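Local coordinates for carbonic anhydrase (Neosartorya fumigata, PDB 7COI), which probably catalyses the reversible hydration of carbon dioxide to hydrogencarbonate and a proton, as a zinc-dependent beta-class carbonic anhydrase of a fungal pathogen, at residues L77-K80 against F81-A84; V157-F160 against A161-L165; K188-G191 against I192-W196; E205-L208 against A209-Q212. All coordinates share one frame; numbering follows the deposited sequence.

All four contacts are local, made between neighbours along the chain at helix ends and turns. Contact 1 caps the start of helix 80-98, far from the chain centre. Contact 2 runs along the last turns of helix 152-164. Contacts 3 and 4 lie at the two ends of helix 193-206, their centres about 20 Å apart. Contacts 1, 2 and 3 are partly buried, contact 2 the most so, and touch the second subunit. Contact 4 is a surface contact touching the fourth. Contacts 1 and 3 use an aspartate to accept from backbone N-H, two in contact 1 and one in contact 3. Contacts 2 and 4 pair glutamate with arginine and histidine with glutamate.

Contact 1: L77-K80 against F81-A84; sequences LSDK and FSAA
D79 meets F81 and S82 at the start of helix 80-98, and its side chain is the one to follow. D79 CB lies 3.8 Å from S82 OG, its nearest atom on that residue. CG is anti to the backbone N (chi1 176°), and this turns the carboxylate toward the N-H groups of the first turn. D79 CG comes within 3.3 Å of S82 OG. At the tip the two oxygens do different work. D79 OD1 accepts from S82 N at 3.0 Å, and the bond is fairly straight at 165°. The donor comes from above the carboxylate plane, 64° out of it. D79 OD1 also takes a weak, bent bond from F81 N at 2.9 Å. F81 CB sits beside the same oxygen, 3.3 Å from D79 OD1. D79 OD2 is 3.5 Å from S82 OG, and the angle there is too poor for a hydrogen bond. The negative carboxylate faces the N-terminal end of the helix, which probably suits its charge. Behind the cap the backbone pattern begins. A83 N donates to D79 O at 3.0 Å, and A84 N donates to K80 O. The alanine methyls lie close to these carbonyl oxygens. The F81 ring leads away and stacks on H253 of the second subunit. D79 also packs on H169 of that subunit, which joins the N-terminal helix to a neighbouring copy. An aspartate side chain that takes N-H groups from the first turn, as D79 does here, is a classic helix N-cap.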
loop_
_atom_site.group_PDB
_atom_site.type_symbol
_atom_site.label_atom_id
_atom_site.label_comp_id
_atom_site.label_asym_id
_atom_site.label_seq_id
_atom_site.Cartn_x
_atom_site.Cartn_y
_atom_site.Cartn_z
ATOM N N LEU A 77 10.746 -23.406 31.947
ATOM C CA LEU A 77 11.778 -23.379 30.853
ATOM C C LEU A 77 11.871 -21.918 30.366
ATOM O O LEU A 77 11.001 -21.074 30.761
ATOM C CB LEU A 77 11.412 -24.376 29.743
ATOM C CG LEU A 77 12.553 -24.931 28.869
ATOM C CD1 LEU A 77 12.565 -24.292 27.497
ATOM C CD2 LEU A 77 13.940 -24.807 29.505
ATOM N N SER A 78 12.915 -21.580 29.612
ATOM C CA SER A 78 13.415 -20.181 29.563
ATOM C C SER A 78 12.474 -19.327 28.700
ATOM O O SER A 78 12.042 -19.754 27.606
ATOM C CB SER A 78 14.847 -20.113 29.095
ATOM O OG SER A 78 14.919 -20.471 27.737
ATOM N N ASP A 79 12.169 -18.147 29.192
ATOM C CA ASP A 79 11.569 -17.045 28.408
ATOM C C ASP A 79 12.599 -16.638 27.343
ATOM O O ASP A 79 13.684 -16.141 27.743
ATOM C CB ASP A 79 11.213 -15.920 29.384
ATOM C CG ASP A 79 10.660 -14.666 28.735
ATOM O OD1 ASP A 79 11.045 -14.389 27.605
ATOM O OD2 ASP A 79 9.783 -14.030 29.342
ATOM N N LYS A 80 12.333 -16.847 26.055
ATOM C CA LYS A 80 13.327 -16.555 24.976
ATOM C C LYS A 80 13.589 -15.055 24.841
ATOM O O LYS A 80 14.714 -14.667 24.400
ATOM C CB LYS A 80 12.894 -17.147 23.643
ATOM C CG LYS A 80 12.876 -18.668 23.580
ATOM C CD LYS A 80 13.826 -19.391 24.492
ATOM C CE LYS A 80 13.630 -20.891 24.439
ATOM N NZ LYS A 80 14.481 -21.419 23.358
ATOM N N PHE A 81 12.614 -14.231 25.175
ATOM C CA PHE A 81 12.779 -12.753 25.144
ATOM C C PHE A 81 13.797 -12.345 26.223
ATOM O O PHE A 81 14.765 -11.613 25.907
ATOM C CB PHE A 81 11.446 -12.019 25.311
ATOM C CG PHE A 81 11.602 -10.531 25.389
ATOM C CD1 PHE A 81 12.000 -9.795 24.287
ATOM C CD2 PHE A 81 11.453 -9.878 26.598
ATOM C CE1 PHE A 81 12.172 -8.417 24.372
ATOM C CE2 PHE A 81 11.632 -8.512 26.689
ATOM C CZ PHE A 81 11.962 -7.775 25.562
ATOM N N SER A 82 13.587 -12.739 27.485
ATOM C CA SER A 82 14.544 -12.423 28.562
ATOM C C SER A 82 15.912 -12.995 28.222
ATOM O O SER A 82 16.929 -12.298 28.455
ATOM C CB SER A 82 14.113 -12.960 29.918
ATOM O OG SER A 82 12.813 -12.564 30.163
ATOM N N ALA A 83 15.971 -14.232 27.707
ATOM C CA ALA A 83 17.254 -14.884 27.353
ATOM C C ALA A 83 17.965 -14.029 26.285
ATOM O O ALA A 83 19.190 -13.879 26.371
ATOM C CB ALA A 83 17.041 -16.298 26.873
ATOM N N ALA A 84 17.210 -13.484 25.316
ATOM C CA ALA A 84 17.783 -12.662 24.220
ATOM C C ALA A 84 18.378 -11.369 24.782
ATOM O O ALA A 84 19.466 -10.989 24.325
ATOM C CB ALA A 84 16.743 -12.412 23.168
#

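Contact 2: V157-F160 against A161-L165; sequences VIEF and AVRHL
E159 and R163 form a salt bridge one helical turn apart, with E159 OE2 2.9 Å from R163 NE. The two side chains run side by side, their flat ends 30° apart. R163 NE meets the syn side of E159 OE2, which lies nearly in the guanidinium plane. E159 is bent at chi2 (69°), which folds its carboxylate back toward R163. Water 2 makes a second link by donating to E159 OE1 and accepting from R163 NH2. Water 1 donates to E159 OE2 and is hydrogen-bonded to H164 NE2 at 2.8 Å. R163 NH2 also reaches E243 in a salt bridge. The backbone carries the i to i+4 bonds of an alpha helix, then widens into a pi-type turn. F160 O marks the change, for it accepts from both H164 N and L165 N, each at 3.0 Å. R163 CG lies over one face of the H164 ring. H164 CB lies over one face of the F160 ring, and the two rings meet obliquely. L165 CG packs 3.7 Å from F160 CE1. I158 CG2 and V162 CG2 touch at 4.1 Å. I158 and A161 also pack on strand 114-119, while F160 meets I143 of the second subunit.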
loop_
_atom_site.group_PDB
_atom_site.type_symbol
_atom_site.label_atom_id
_atom_site.label_comp_id
_atom_site.label_asym_id
_atom_site.label_seq_id
_atom_site.Cartn_x
_atom_site.Cartn_y
_atom_site.Cartn_z
ATOM N N VAL A 157 13.037 1.703 1.291
ATOM C CA VAL A 157 14.354 1.089 1.576
ATOM C C VAL A 157 15.275 1.321 0.368
ATOM O O VAL A 157 16.457 1.697 0.571
ATOM C CB VAL A 157 14.210 -0.399 1.904
ATOM C CG1 VAL A 157 15.558 -1.113 1.794
ATOM C CG2 VAL A 157 13.556 -0.586 3.271
ATOM N N ILE A 158 14.776 1.041 -0.834
ATOM C CA ILE A 158 15.619 1.108 -2.066
ATOM C C ILE A 158 16.040 2.567 -2.280
ATOM O O ILE A 158 17.234 2.793 -2.543
ATOM C CB ILE A 158 14.862 0.514 -3.257
ATOM C CG1 ILE A 158 14.716 -0.994 -3.057
ATOM C CG2 ILE A 158 15.526 0.917 -4.573
ATOM C CD1 ILE A 158 13.683 -1.671 -3.883
ATOM N N GLU A 159 15.129 3.516 -2.106
ATOM C CA GLU A 159 15.432 4.958 -2.257
ATOM C C GLU A 159 16.536 5.341 -1.269
ATOM O O GLU A 159 17.533 6.002 -1.691
ATOM C CB GLU A 159 14.168 5.777 -2.067
ATOM C CG GLU A 159 14.379 7.282 -2.081
ATOM C CD GLU A 159 14.772 7.911 -3.420
ATOM O OE1 GLU A 159 14.552 7.302 -4.466
ATOM O OE2 GLU A 159 15.277 9.015 -3.381
ATOM N N PHE A 160 16.389 4.951 0.001
ATOM C CA PHE A 160 17.353 5.346 1.055
ATOM C C PHE A 160 18.721 4.711 0.761
ATOM O O PHE A 160 19.738 5.432 0.766
ATOM C CB PHE A 160 16.838 4.974 2.433
ATOM C CG PHE A 160 17.582 5.666 3.539
ATOM C CD1 PHE A 160 18.779 5.164 4.013
ATOM C CD2 PHE A 160 17.042 6.786 4.142
ATOM C CE1 PHE A 160 19.467 5.811 5.025
ATOM C CE2 PHE A 160 17.729 7.436 5.165
ATOM C CZ PHE A 160 18.929 6.938 5.609
ATOM N N ALA A 161 18.756 3.411 0.463
ATOM C CA ALA A 161 20.021 2.687 0.245
ATOM C C ALA A 161 20.734 3.271 -0.993
ATOM O O ALA A 161 21.968 3.454 -0.958
ATOM C CB ALA A 161 19.775 1.228 0.074
ATOM N N VAL A 162 20.004 3.441 -2.082
ATOM C CA VAL A 162 20.621 3.753 -3.398
ATOM C C VAL A 162 20.977 5.240 -3.458
ATOM O O VAL A 162 22.130 5.560 -3.826
ATOM C CB VAL A 162 19.752 3.299 -4.572
ATOM C CG1 VAL A 162 20.374 3.726 -5.890
ATOM C CG2 VAL A 162 19.574 1.804 -4.563
ATOM N N ARG A 163 20.070 6.136 -3.084
ATOM C CA ARG A 163 20.314 7.584 -3.256
ATOM C C ARG A 163 21.125 8.118 -2.078
ATOM O O ARG A 163 22.063 8.908 -2.318
ATOM C CB ARG A 163 19.019 8.374 -3.418
ATOM C CG ARG A 163 19.224 9.879 -3.605
ATOM C CD ARG A 163 17.950 10.627 -3.950
ATOM N NE ARG A 163 17.302 10.101 -5.149
ATOM C CZ ARG A 163 17.712 10.357 -6.413
ATOM N NH1 ARG A 163 18.789 11.100 -6.638
ATOM N NH2 ARG A 163 17.074 9.852 -7.455
ATOM N N HIS A 164 20.776 7.751 -0.843
ATOM C CA HIS A 164 21.313 8.404 0.368
ATOM C C HIS A 164 22.576 7.671 0.850
ATOM O O HIS A 164 23.578 8.336 1.045
ATOM C CB HIS A 164 20.212 8.585 1.393
ATOM C CG HIS A 164 19.156 9.500 0.889
ATOM N ND1 HIS A 164 19.398 10.841 0.695
ATOM C CD2 HIS A 164 17.890 9.280 0.477
ATOM C CE1 HIS A 164 18.297 11.418 0.229
ATOM N NE2 HIS A 164 17.353 10.471 0.087
ATOM N N LEU A 165 22.585 6.346 0.967
ATOM C CA LEU A 165 23.800 5.632 1.415
ATOM C C LEU A 165 24.705 5.309 0.215
ATOM O O LEU A 165 25.861 4.934 0.457
ATOM C CB LEU A 165 23.376 4.359 2.166
ATOM C CG LEU A 165 22.563 4.604 3.441
ATOM C CD1 LEU A 165 22.208 3.273 4.107
ATOM C CD2 LEU A 165 23.298 5.522 4.420
HETATM O O HOH W 1 15.041 10.566 -1.435
HETATM O O HOH W 2 14.839 9.042 -6.480
#

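Contact 3: K188-G191 against I192-W196; sequences KGLG and ILDPW
K188 and D194 are joined by a water across the turn that leads into helix 193-206. Water 3 donates to K188 O at 3.0 Å and to D194 OD1 at 2.6 Å. At G189 the CA lies 3.7 Å from D194 OD2, so the chain passes close by the carboxylate. L190 makes the direct bond. Its N-H goes to D194 OD1, L190 N to OD1 being 2.8 Å, with an angle of 154°. OD1 is met on the syn side, 29° out of the carboxylate plane. D194 CG is anti to its carbonyl carbon (chi1 -71°), which brings its carboxylate back to the N-H of L190. L190 CB touches L193 CB at 3.8 Å, and L190 O accepts from L193 N at 3.3 Å. This last bond closes a type II' beta turn from L190 to L193. G191 fills the second place of that turn with positive phi, a conformation that glycine adopts easily. Its N donates to water 4, which in turn donates to D194 OD2. G191 O accepts from D194 N at 2.9 Å and lies near P195 CD. The carboxylate of D194 thus ties the incoming loop to the first turn of the helix. The loop follows helix 179-185, and the side chain of L193 is about 10 Å from the zinc ion. Across the subunit boundary L190 packs on H164 of the second subunit and L193 on A156 there, both on its helix 152-164.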
loop_
_atom_site.group_PDB
_atom_site.type_symbol
_atom_site.label_atom_id
_atom_site.label_comp_id
_atom_site.label_asym_id
_atom_site.label_seq_id
_atom_site.Cartn_x
_atom_site.Cartn_y
_atom_site.Cartn_z
ATOM N N LYS A 188 -4.982 -22.689 -0.832
ATOM C CA LYS A 188 -5.627 -22.337 0.447
ATOM C C LYS A 188 -5.645 -20.806 0.541
ATOM O O LYS A 188 -4.600 -20.182 0.233
ATOM C CB LYS A 188 -4.855 -22.996 1.587
ATOM C CG LYS A 188 -5.509 -22.880 2.953
ATOM C CD LYS A 188 -4.878 -23.811 3.994
ATOM C CE LYS A 188 -5.038 -23.335 5.426
ATOM N NZ LYS A 188 -3.715 -23.169 6.077
ATOM N N GLY A 189 -6.784 -20.236 0.950
ATOM C CA GLY A 189 -6.910 -18.798 1.289
ATOM C C GLY A 189 -6.168 -18.502 2.574
ATOM O O GLY A 189 -6.312 -19.288 3.521
ATOM N N LEU A 190 -5.332 -17.470 2.597
ATOM C CA LEU A 190 -4.439 -17.176 3.747
ATOM C C LEU A 190 -4.646 -15.731 4.201
ATOM O O LEU A 190 -3.729 -15.171 4.850
ATOM C CB LEU A 190 -2.992 -17.436 3.307
ATOM C CG LEU A 190 -2.676 -18.908 3.026
ATOM C CD1 LEU A 190 -1.289 -19.055 2.439
ATOM C CD2 LEU A 190 -2.811 -19.729 4.272
ATOM N N GLY A 191 -5.827 -15.198 3.962
ATOM C CA GLY A 191 -6.225 -13.877 4.462
ATOM C C GLY A 191 -5.346 -12.822 3.854
ATOM O O GLY A 191 -5.257 -12.765 2.621
ATOM N N ILE A 192 -4.773 -11.959 4.687
ATOM C CA ILE A 192 -3.965 -10.799 4.217
ATOM C C ILE A 192 -2.751 -11.274 3.414
ATOM O O ILE A 192 -2.238 -10.504 2.638
ATOM C CB ILE A 192 -3.572 -9.908 5.414
ATOM C CG1 ILE A 192 -3.189 -8.515 4.936
ATOM C CG2 ILE A 192 -2.475 -10.553 6.265
ATOM C CD1 ILE A 192 -2.772 -7.565 6.051
ATOM N N LEU A 193 -2.312 -12.525 3.562
ATOM C CA LEU A 193 -1.200 -13.055 2.739
ATOM C C LEU A 193 -1.601 -13.147 1.268
ATOM O O LEU A 193 -0.700 -13.063 0.457
ATOM C CB LEU A 193 -0.731 -14.415 3.266
ATOM C CG LEU A 193 0.155 -14.315 4.499
ATOM C CD1 LEU A 193 0.136 -15.626 5.250
ATOM C CD2 LEU A 193 1.576 -13.954 4.085
ATOM N N ASP A 194 -2.885 -13.288 0.949
ATOM C CA ASP A 194 -3.320 -13.517 -0.449
ATOM C C ASP A 194 -2.884 -12.365 -1.347
ATOM O O ASP A 194 -2.246 -12.604 -2.366
ATOM C CB ASP A 194 -4.820 -13.752 -0.552
ATOM C CG ASP A 194 -5.275 -15.096 0.005
ATOM O OD1 ASP A 194 -4.434 -15.864 0.471
ATOM O OD2 ASP A 194 -6.496 -15.352 -0.035
ATOM N N PRO A 195 -3.213 -11.084 -1.075
ATOM C CA PRO A 195 -2.735 -10.014 -1.947
ATOM C C PRO A 195 -1.208 -9.943 -1.985
ATOM O O PRO A 195 -0.637 -9.626 -3.049
ATOM C CB PRO A 195 -3.412 -8.733 -1.414
ATOM C CG PRO A 195 -3.870 -9.101 -0.005
ATOM C CD PRO A 195 -4.133 -10.592 -0.039
ATOM N N TRP A 196 -0.572 -10.163 -0.849
ATOM C CA TRP A 196 0.895 -10.092 -0.748
ATOM C C TRP A 196 1.522 -11.086 -1.746
ATOM O O TRP A 196 2.548 -10.749 -2.386
ATOM C CB TRP A 196 1.384 -10.347 0.684
ATOM C CG TRP A 196 2.879 -10.252 0.697
ATOM C CD1 TRP A 196 3.789 -11.276 0.669
ATOM C CD2 TRP A 196 3.632 -9.034 0.627
ATOM N NE1 TRP A 196 5.043 -10.770 0.618
ATOM C CE2 TRP A 196 4.986 -9.403 0.535
ATOM C CE3 TRP A 196 3.290 -7.680 0.593
ATOM C CZ2 TRP A 196 6.013 -8.467 0.480
ATOM C CZ3 TRP A 196 4.307 -6.744 0.491
ATOM C CH2 TRP A 196 5.644 -7.145 0.442
HETATM O O HOH W 3 -2.976 -17.806 -0.572
HETATM O O HOH W 4 -8.092 -15.813 2.011
#

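Contact 4: E205-L208 against A209-Q212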
loop_
_atom_site.group_PDB
_atom_site.type_symbol
_atom_site.label_atom_id
_atom_site.label_comp_id
_atom_site.label_asym_id
_atom_site.label_seq_id
_atom_site.Cartn_x
_atom_site.Cartn_y
_atom_site.Cartn_z
ATOM N N GLU A 205 1.215 -18.844 -12.790
ATOM C CA GLU A 205 0.357 -18.855 -14.006
ATOM C C GLU A 205 1.252 -18.847 -15.244
ATOM O O GLU A 205 1.000 -19.668 -16.143
ATOM C CB GLU A 205 -0.602 -17.664 -14.049
ATOM C CG GLU A 205 -1.422 -17.541 -15.319
ATOM C CD GLU A 205 -2.235 -16.247 -15.397
ATOM O OE1 GLU A 205 -2.318 -15.671 -16.480
ATOM O OE2 GLU A 205 -2.815 -15.830 -14.376
ATOM N N GLN A 206 2.234 -17.947 -15.305
ATOM C CA GLN A 206 3.067 -17.766 -16.507
ATOM C C GLN A 206 3.894 -19.030 -16.767
ATOM O O GLN A 206 4.236 -19.273 -17.944
ATOM C CB GLN A 206 4.036 -16.598 -16.369
ATOM C CG GLN A 206 3.409 -15.218 -16.242
ATOM C CD GLN A 206 4.415 -14.234 -15.671
ATOM O OE1 GLN A 206 5.620 -14.310 -15.948
ATOM N NE2 GLN A 206 3.940 -13.330 -14.820
ATOM N N HIS A 207 4.302 -19.751 -15.727
ATOM C CA HIS A 207 5.251 -20.894 -15.817
ATOM C C HIS A 207 4.546 -22.196 -15.414
ATOM O O HIS A 207 5.243 -23.119 -14.920
ATOM C CB HIS A 207 6.480 -20.605 -14.938
ATOM C CG HIS A 207 7.272 -19.432 -15.407
ATOM N ND1 HIS A 207 8.277 -19.555 -16.331
ATOM C CD2 HIS A 207 7.200 -18.122 -15.118
ATOM C CE1 HIS A 207 8.799 -18.372 -16.594
ATOM N NE2 HIS A 207 8.180 -17.473 -15.830
ATOM N N LEU A 208 3.217 -22.274 -15.559
ATOM C CA LEU A 208 2.426 -23.357 -14.912
ATOM C C LEU A 208 2.869 -24.745 -15.414
ATOM O O LEU A 208 3.076 -25.637 -14.578
ATOM C CB LEU A 208 0.930 -23.152 -15.144
ATOM C CG LEU A 208 0.053 -24.133 -14.364
ATOM C CD1 LEU A 208 0.262 -23.996 -12.866
ATOM C CD2 LEU A 208 -1.410 -23.975 -14.738
ATOM N N ALA A 209 2.991 -24.923 -16.730
ATOM C CA ALA A 209 3.369 -26.225 -17.338
ATOM C C ALA A 209 4.747 -26.640 -16.809
ATOM O O ALA A 209 4.888 -27.796 -16.347
ATOM C CB ALA A 209 3.345 -26.127 -18.845
ATOM N N GLU A 210 5.719 -25.722 -16.842
ATOM C CA GLU A 210 7.102 -25.950 -16.326
ATOM C C GLU A 210 7.051 -26.392 -14.858
ATOM O O GLU A 210 7.723 -27.379 -14.504
ATOM C CB GLU A 210 7.923 -24.675 -16.549
ATOM C CG GLU A 210 9.265 -24.631 -15.836
ATOM C CD GLU A 210 9.963 -23.284 -15.956
ATOM O OE1 GLU A 210 11.037 -23.118 -15.373
ATOM O OE2 GLU A 210 9.415 -22.393 -16.623
ATOM N N LEU A 211 6.286 -25.695 -14.005
ATOM C CA LEU A 211 6.248 -26.017 -12.558
ATOM C C LEU A 211 5.535 -27.353 -12.334
ATOM O O LEU A 211 5.957 -28.090 -11.418
ATOM C CB LEU A 211 5.548 -24.896 -11.787
ATOM C CG LEU A 211 6.298 -23.570 -11.751
ATOM C CD1 LEU A 211 5.381 -22.461 -11.229
ATOM C CD2 LEU A 211 7.559 -23.707 -10.906
ATOM N N GLN A 212 4.485 -27.649 -13.102
ATOM C CA GLN A 212 3.720 -28.915 -12.932
ATOM C C GLN A 212 4.599 -30.120 -13.328
ATOM O O GLN A 212 4.333 -31.226 -12.819
ATOM C CB GLN A 212 2.416 -28.852 -13.723
ATOM C CG GLN A 212 1.350 -28.009 -13.017
ATOM C CD GLN A 212 0.059 -27.889 -13.796
ATOM O OE1 GLN A 212 -1.012 -27.668 -13.236
ATOM N NE2 GLN A 212 0.161 -27.981 -15.111
#
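H207 and E210 share the side-chain hydrogen bond of this corner, where helix 193-206 gives way to the short helix 208-212. H207 ND1 donates to E210 OE2 at 3.1 Å with an angle of 152°. The side chains lie side by side, but the ring and carboxylate planes stand 76° apart. ND1 meets the syn side of OE2, well out of the carboxylate plane. E210 is extended beyond CG, with CG anti to the backbone N (chi1 168°), and this carries the carboxylate alongside the imidazole. Its other oxygen, OE1, forms a salt bridge with R222 on helix 216-236. That second partner holds the carboxylate and probably steadies its negative charge. Among backbone bonds, L211 N donates to H207 O and Q212 N to L208 O, both at 2.9 Å. They build the single turn of the second helix. The L211 side chain covers the first of these carbonyls, with L211 CG 3.4 Å from H207 O. Packing comes next. L208 CG lies 3.8 Å from Q212 CD, so the flat amide end packs against the leucine branch. L211 also packs on R222. L208 packs on A278 of the fourth subunit, and Q212 on T281 of that subunit. H207 both leaves the first helix and takes the N-cap position of the next, which makes this a tight helix-to-helix corner with a histidine-carboxylate pair across it.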